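Local coordinates for Ice-binding protein 1 (Shewanella frigidimarina, PDB 6BG8) that adsorbs its bacterium onto ice as an adhesin and inhibits the growth of ice crystals, here represented by its C-terminal DUF3494 ice-binding domain, at residues 82-85 and 86-89; 97-100 and 101-105; 40-43 and 44-47. All coordinates share one frame; numbering follows the deposited sequence.

Contact 1 of 3, residues 82-85 and 86-89; sequences ASMV and AFIN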
loop_
_atom_site.group_PDB
_atom_site.type_symbol
_atom_site.label_atom_id
_atom_site.label_comp_id
_atom_site.label_asym_id
_atom_site.label_seq_id
_atom_site.Cartn_x
_atom_site.Cartn_y
_atom_site.Cartn_z
ATOM N N ALA A 82 -16.201 6.551 18.681
ATOM C CA ALA A 82 -16.877 7.640 19.370
ATOM C C ALA A 82 -16.501 9.005 18.823
ATOM O O ALA A 82 -17.262 9.962 19.001
ATOM C CB ALA A 82 -16.554 7.583 20.865
ATOM N N SER A 83 -15.350 9.112 18.171
ATOM C CA SER A 83 -14.843 10.383 17.681
ATOM C C SER A 83 -13.901 10.097 16.528
ATOM O O SER A 83 -13.409 8.974 16.367
ATOM C CB SER A 83 -14.107 11.155 18.775
ATOM O OG SER A 83 -12.949 10.429 19.165
ATOM N N MET A 84 -13.662 11.127 15.718
ATOM C CA MET A 84 -12.698 10.973 14.640
ATOM C C MET A 84 -11.300 10.732 15.194
ATOM O O MET A 84 -10.528 9.955 14.627
ATOM C CB MET A 84 -12.727 12.200 13.733
ATOM C CG MET A 84 -11.980 11.998 12.438
ATOM S SD MET A 84 -12.809 10.821 11.348
ATOM C CE MET A 84 -14.142 11.824 10.674
ATOM N N VAL A 85 -10.957 11.389 16.306
ATOM C CA VAL A 85 -9.663 11.156 16.946
ATOM C C VAL A 85 -9.496 9.683 17.309
ATOM O O VAL A 85 -8.434 9.088 17.082
ATOM C CB VAL A 85 -9.513 12.063 18.183
ATOM C CG1 VAL A 85 -8.322 11.629 19.027
ATOM C CG2 VAL A 85 -9.365 13.514 17.757
ATOM N N ALA A 86 -10.540 9.065 17.867
ATOM C CA ALA A 86 -10.430 7.655 18.238
ATOM C C ALA A 86 -10.257 6.774 17.008
ATOM O O ALA A 86 -9.526 5.777 17.049
ATOM C CB ALA A 86 -11.656 7.221 19.037
ATOM N N PHE A 87 -10.925 7.120 15.905
ATOM C CA PHE A 87 -10.769 6.346 14.673
ATOM C C PHE A 87 -9.347 6.451 14.145
ATOM O O PHE A 87 -8.749 5.446 13.735
ATOM C CB PHE A 87 -11.773 6.835 13.626
ATOM C CG PHE A 87 -11.466 6.390 12.217
ATOM C CD1 PHE A 87 -11.567 5.054 11.857
ATOM C CD2 PHE A 87 -11.085 7.314 11.250
ATOM C CE1 PHE A 87 -11.290 4.645 10.560
ATOM C CE2 PHE A 87 -10.812 6.914 9.947
ATOM C CZ PHE A 87 -10.912 5.570 9.606
ATOM N N ILE A 88 -8.789 7.665 14.154
ATOM C CA ILE A 88 -7.406 7.858 13.733
ATOM C C ILE A 88 -6.455 7.125 14.677
ATOM O O ILE A 88 -5.443 6.558 14.247
ATOM C CB ILE A 88 -7.084 9.364 13.661
ATOM C CG1 ILE A 88 -7.920 10.077 12.572
ATOM C CG2 ILE A 88 -5.571 9.586 13.504
ATOM C CD1 ILE A 88 -7.572 9.690 11.148
ATOM N N ASN A 89 -6.763 7.124 15.978
ATOM C CA ASN A 89 -5.890 6.461 16.943
ATOM C C ASN A 89 -5.773 4.972 16.654
ATOM O O ASN A 89 -4.671 4.409 16.664
ATOM C CB ASN A 89 -6.414 6.674 18.357
ATOM C CG ASN A 89 -6.128 8.052 18.860
ATOM O OD1 ASN A 89 -5.323 8.781 18.272
ATOM N ND2 ASN A 89 -6.782 8.428 19.950
#
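Ser83 is the N-cap of helix 84-103, the long helix that runs beside the beta-solenoid of this ice-binding domain, and it meets Ala86 across the first turn. Its OG accepts the backbone N-H of Ala86 at 3.1 Å (OG to N), in a fairly straight bond with an angle of 157° at the hydrogen. With chi1 at 65°, OG sits between the backbone N and the carbonyl carbon of Ser83, which points it forward over the first turn, at the N-H of Ala86. The CB of Ala86 lies close by this hydroxyl, so the cap touches both the amide and the methyl of the same residue.

Behind the cap the alpha-helical ladder begins. Phe87 N donates to Ser83 O, Ile88 N reaches Met84 O at 2.9 Å, and Asn89 N reaches Val85 O at 2.8 Å. On the buried side, Met84 and Phe87 extend in a common direction, the thioether beside the ring. A Met-aromatic contact joins them, with SD of Met84 5.1 Å from the ring centroid of Phe87 and approaching it obliquely. Tyr66 meets the Phe87 ring edge-to-face, while Met84 also touches the loop at Asp70, tying this end of the helix to neighbouring parts of the fold.

The side chains of Val85 and Asn89 run alongside each other on the more exposed side. The amide of Asn89 is engaged through OD1 by Arg92, three residues further along the helix, and its ND2 packs against the CG1 methyl of Val85 at 3.7 Å.

Contact 2 of 3, residues 97-100 and 101-105; sequences IAYN and FLAAD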
loop_
_atom_site.group_PDB
_atom_site.type_symbol
_atom_site.label_atom_id
_atom_site.label_comp_id
_atom_site.label_asym_id
_atom_site.label_seq_id
_atom_site.Cartn_x
_atom_site.Cartn_y
_atom_site.Cartn_z
ATOM N N ILE A 97 1.294 -1.984 14.008
ATOM C CA ILE A 97 1.294 -3.428 14.235
ATOM C C ILE A 97 1.614 -4.164 12.943
ATOM O O ILE A 97 2.467 -5.060 12.909
ATOM C CB ILE A 97 -0.062 -3.883 14.812
ATOM C CG1 ILE A 97 -0.253 -3.351 16.237
ATOM C CG2 ILE A 97 -0.174 -5.429 14.791
ATOM C CD1 ILE A 97 -1.681 -3.505 16.786
ATOM N N ALA A 98 0.936 -3.789 11.856
ATOM C CA ALA A 98 1.107 -4.518 10.601
ATOM C C ALA A 98 2.501 -4.311 10.012
ATOM O O ALA A 98 3.100 -5.260 9.485
ATOM C CB ALA A 98 0.032 -4.091 9.600
ATOM N N TYR A 99 3.014 -3.072 10.031
ATOM C CA TYR A 99 4.384 -2.857 9.570
ATOM C C TYR A 99 5.353 -3.724 10.367
ATOM O O TYR A 99 6.245 -4.371 9.798
ATOM C CB TYR A 99 4.783 -1.375 9.673
ATOM C CG TYR A 99 6.234 -1.164 9.261
ATOM C CD1 TYR A 99 7.264 -1.308 10.187
ATOM C CD2 TYR A 99 6.574 -0.868 7.946
ATOM C CE1 TYR A 99 8.583 -1.168 9.823
ATOM C CE2 TYR A 99 7.904 -0.718 7.570
ATOM C CZ TYR A 99 8.904 -0.869 8.525
ATOM O OH TYR A 99 10.234 -0.729 8.202
ATOM N N ASN A 100 5.183 -3.741 11.696
ATOM C CA ASN A 100 6.077 -4.496 12.569
ATOM C C ASN A 100 5.985 -5.991 12.299
ATOM O O ASN A 100 6.993 -6.702 12.364
ATOM C CB ASN A 100 5.744 -4.208 14.030
ATOM C CG ASN A 100 6.371 -2.919 14.532
ATOM O OD1 ASN A 100 7.068 -2.212 13.793
ATOM N ND2 ASN A 100 6.112 -2.601 15.797
ATOM N N PHE A 101 4.777 -6.489 12.030
ATOM C CA PHE A 101 4.606 -7.893 11.679
ATOM C C PHE A 101 5.426 -8.232 10.442
ATOM O O PHE A 101 6.149 -9.237 10.411
ATOM C CB PHE A 101 3.117 -8.180 11.454
ATOM C CG PHE A 101 2.795 -9.619 11.118
ATOM C CD1 PHE A 101 3.114 -10.168 9.877
ATOM C CD2 PHE A 101 2.122 -10.408 12.041
ATOM C CE1 PHE A 101 2.803 -11.496 9.582
ATOM C CE2 PHE A 101 1.798 -11.739 11.742
ATOM C CZ PHE A 101 2.143 -12.275 10.514
ATOM N N LEU A 102 5.335 -7.388 9.414
ATOM C CA LEU A 102 6.020 -7.669 8.159
ATOM C C LEU A 102 7.524 -7.489 8.291
ATOM O O LEU A 102 8.290 -8.187 7.614
ATOM C CB LEU A 102 5.470 -6.765 7.059
ATOM C CG LEU A 102 4.064 -7.094 6.555
ATOM C CD1 LEU A 102 3.541 -5.983 5.639
ATOM C CD2 LEU A 102 4.058 -8.432 5.829
ATOM N N ALA A 103 7.964 -6.568 9.151
ATOM C CA ALA A 103 9.391 -6.325 9.337
ATOM C C ALA A 103 10.078 -7.399 10.170
ATOM O O ALA A 103 11.301 -7.555 10.066
ATOM C CB ALA A 103 9.606 -4.960 9.995
ATOM N N ALA A 104 9.337 -8.144 10.981
ATOM C CA ALA A 104 9.962 -9.071 11.914
ATOM C C ALA A 104 10.325 -10.372 11.210
ATOM O O ALA A 104 9.535 -10.919 10.442
ATOM C CB ALA A 104 9.030 -9.352 13.096
ATOM N N ASP A 105 11.535 -10.858 11.467
ATOM C CA ASP A 105 12.027 -12.093 10.882
ATOM C C ASP A 105 12.245 -13.143 11.967
ATOM O O ASP A 105 12.864 -12.839 12.999
ATOM C CB ASP A 105 13.343 -11.836 10.143
ATOM C CG ASP A 105 13.756 -13.004 9.272
ATOM O OD1 ASP A 105 13.013 -13.324 8.318
ATOM O OD2 ASP A 105 14.815 -13.598 9.547
#
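The last turns of helix 84-103 bring Tyr99 against Ala103, one helical turn on, where the helix runs out beside the beta-solenoid. CE1 of Tyr99 lies 3.9 Å from CB of Ala103, and this methyl approaches the ring obliquely. Chi1 of Tyr99 is 177°, so the ring extends opposite its own backbone N and leans along the helix in the direction of Ala103. The same methyl also rests 3.4 Å from the carbonyl O of Tyr99, so the methyl of Ala103 has both the ring and the carbonyl of Tyr99 beside it.

This is the compact side of the turn. Tyr99, Ala98 and Leu102 are buried, and the CG of Leu102 sits over the carbonyl O of Ala98 at 3.6 Å. The solvent side is looser, with Ile97 and Asn100 both exposed.

Through this turn the backbone ladder is regular up to Ala103: Phe101 N binds Ile97 O at 2.9 Å, Leu102 N binds Ala98 O, and Ala103 N binds Tyr99 O at 2.9 Å. At its C-terminal end the ladder weakens, and the chain leaves helical geometry at the exposed Ala104. The N-H of Ala104 makes a weak bond to Asn100 O, 3.1 Å from N to O with an angle of only 126°, and another weak one to Phe101 O. Asp105 is already beyond the helix and turns to Thr112 through OD1.

On the inner side, Ala98, Tyr99 and Leu102 all press on Phe203 of strand 197-204. Leu102 and Ala103 reach Arg185 of strand 182-186, and the hydroxyl of Tyr99 is hydrogen-bonded to that same arginine, so the helix end lies directly against these two parallel strands.

Contact 3 of 3, residues 40-43 and 44-47; sequences QARS and YYAG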
loop_
_atom_site.group_PDB
_atom_site.type_symbol
_atom_site.label_atom_id
_atom_site.label_comp_id
_atom_site.label_asym_id
_atom_site.label_seq_id
_atom_site.Cartn_x
_atom_site.Cartn_y
_atom_site.Cartn_z
ATOM N N GLN A 40 -1.412 14.809 10.612
ATOM C CA GLN A 40 -1.558 16.200 10.191
ATOM C C GLN A 40 -3.015 16.443 9.814
ATOM O O GLN A 40 -3.795 15.508 9.626
ATOM C CB GLN A 40 -0.648 16.559 9.008
ATOM C CG GLN A 40 0.856 16.400 9.244
ATOM C CD GLN A 40 1.462 17.478 10.147
ATOM O OE1 GLN A 40 0.764 18.371 10.624
ATOM N NE2 GLN A 40 2.769 17.387 10.384
ATOM N N ALA A 41 -3.377 17.721 9.708
ATOM C CA ALA A 41 -4.744 18.107 9.375
ATOM C C ALA A 41 -5.056 17.852 7.894
ATOM O O ALA A 41 -4.176 17.594 7.074
ATOM C CB ALA A 41 -4.975 19.580 9.705
ATOM N N ARG A 42 -6.354 17.932 7.569
ATOM C CA ARG A 42 -6.859 17.771 6.208
ATOM C C ARG A 42 -6.161 18.686 5.205
ATOM O O ARG A 42 -6.143 18.383 4.008
ATOM C CB ARG A 42 -8.375 18.040 6.203
ATOM C CG ARG A 42 -9.021 18.159 4.827
ATOM C CD ARG A 42 -10.531 18.004 4.917
ATOM N NE ARG A 42 -10.914 16.659 5.323
ATOM C CZ ARG A 42 -11.012 15.619 4.497
ATOM N NH1 ARG A 42 -11.371 14.435 4.981
ATOM N NH2 ARG A 42 -10.764 15.763 3.193
ATOM N N SER A 43 -5.592 19.800 5.665
ATOM C CA SER A 43 -4.863 20.688 4.766
ATOM C C SER A 43 -3.656 20.005 4.131
ATOM O O SER A 43 -3.120 20.503 3.133
ATOM C CB SER A 43 -4.423 21.939 5.523
ATOM O OG SER A 43 -3.585 21.603 6.609
ATOM N N TYR A 44 -3.227 18.865 4.658
ATOM C CA TYR A 44 -2.089 18.168 4.086
ATOM C C TYR A 44 -2.477 17.237 2.941
ATOM O O TYR A 44 -1.591 16.606 2.360
ATOM C CB TYR A 44 -1.337 17.402 5.189
ATOM C CG TYR A 44 -0.333 18.277 5.915
ATOM C CD1 TYR A 44 -0.748 19.268 6.791
ATOM C CD2 TYR A 44 1.033 18.127 5.696
ATOM C CE1 TYR A 44 0.183 20.074 7.453
ATOM C CE2 TYR A 44 1.960 18.923 6.343
ATOM C CZ TYR A 44 1.528 19.897 7.223
ATOM O OH TYR A 44 2.450 20.694 7.859
ATOM N N TYR A 45 -3.768 17.130 2.608
ATOM C CA TYR A 45 -4.178 16.596 1.314
ATOM C C TYR A 45 -3.904 17.646 0.246
ATOM O O TYR A 45 -4.264 18.814 0.417
ATOM C CB TYR A 45 -5.671 16.251 1.311
ATOM C CG TYR A 45 -6.063 14.989 2.037
ATOM C CD1 TYR A 45 -5.734 13.734 1.521
ATOM C CD2 TYR A 45 -6.787 15.042 3.219
ATOM C CE1 TYR A 45 -6.109 12.563 2.182
ATOM C CE2 TYR A 45 -7.163 13.875 3.888
ATOM C CZ TYR A 45 -6.824 12.641 3.360
ATOM O OH TYR A 45 -7.195 11.484 4.020
ATOM N N ALA A 46 -3.265 17.243 -0.854
ATOM C CA ALA A 46 -2.980 18.163 -1.951
ATOM C C ALA A 46 -3.360 17.536 -3.283
ATOM O O ALA A 46 -3.084 16.358 -3.533
ATOM C CB ALA A 46 -1.501 18.578 -1.977
ATOM N N GLY A 47 -3.992 18.338 -4.144
ATOM C CA GLY A 47 -4.294 17.932 -5.498
ATOM C C GLY A 47 -5.656 17.311 -5.693
ATOM O O GLY A 47 -6.034 17.041 -6.843
HETATM O O HOH W 1 -6.784 19.713 1.798
#
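A short 3-10 turn leading from strand 34-37 into strand 45-46 folds Gln40 over the ring of Tyr44. CB of Gln40 makes a CH-pi contact over one face, 3.7 Å from the ring centroid. With chi2 at -73°, the Gln40 chain bends so that its amide follows the ring instead of leaving it; amide and ring are stacked, their planes 14° apart, and OE1 comes within 3.6 Å of CE1 of Tyr44.

In the second pair, the CD2-CE2 side of the Tyr45 ring lies over one face of the Arg42 guanidinium, toward its rim, with NH2 of Arg42 4.0 Å from CD2 of Tyr45. The two planes are 25° apart.

Two backbone bonds close the turn beneath these pairs. Tyr44 N donates to Ala41 O at 2.9 Å and Tyr45 N to Arg42 O at 3.0 Å, both spanning three residues as in a 3-10 turn. A water also donates to Arg42 O, at 2.7 Å, and to Tyr45 O, so the Arg42 carbonyl accepts two bonds and the water ties it to the carbonyl of Tyr45.

Farther out, other residues fix the polar ends. Arg42 forms a salt bridge with Asp70 through NE and a hydrogen bond with Ser65 through NH2; Gln40 is held by Gln20, and the Tyr45 hydroxyl by the carbonyl of Tyr66. Tyr45 packs on Leu35 and Ile37 of strand 34-37 and on Ile22 of strand 21-24; the short, weakly bonded strand 45-46, outermost in its sheet within this chain, runs parallel to strand 21-24.

In the fold
Contacts 1 and 2 mark the two ends of helix 84-103, the N-cap and the frayed C-terminal turn, with centres about 23 Å apart. Contact 3 belongs to the solenoid rather than to the helix; its centre lies about 18 Å from that of contact 1 and about 27 Å from that of contact 2, so it is nearer the start of the helix. No two of the three touch, the closest atoms of contacts 1 and 3 being about 7 Å apart. Asp70 and Tyr66 link those two indirectly: each has a partner in both. All three lie away from the motif at Thr212 to Asn215, which is assigned to ice binding by similarity.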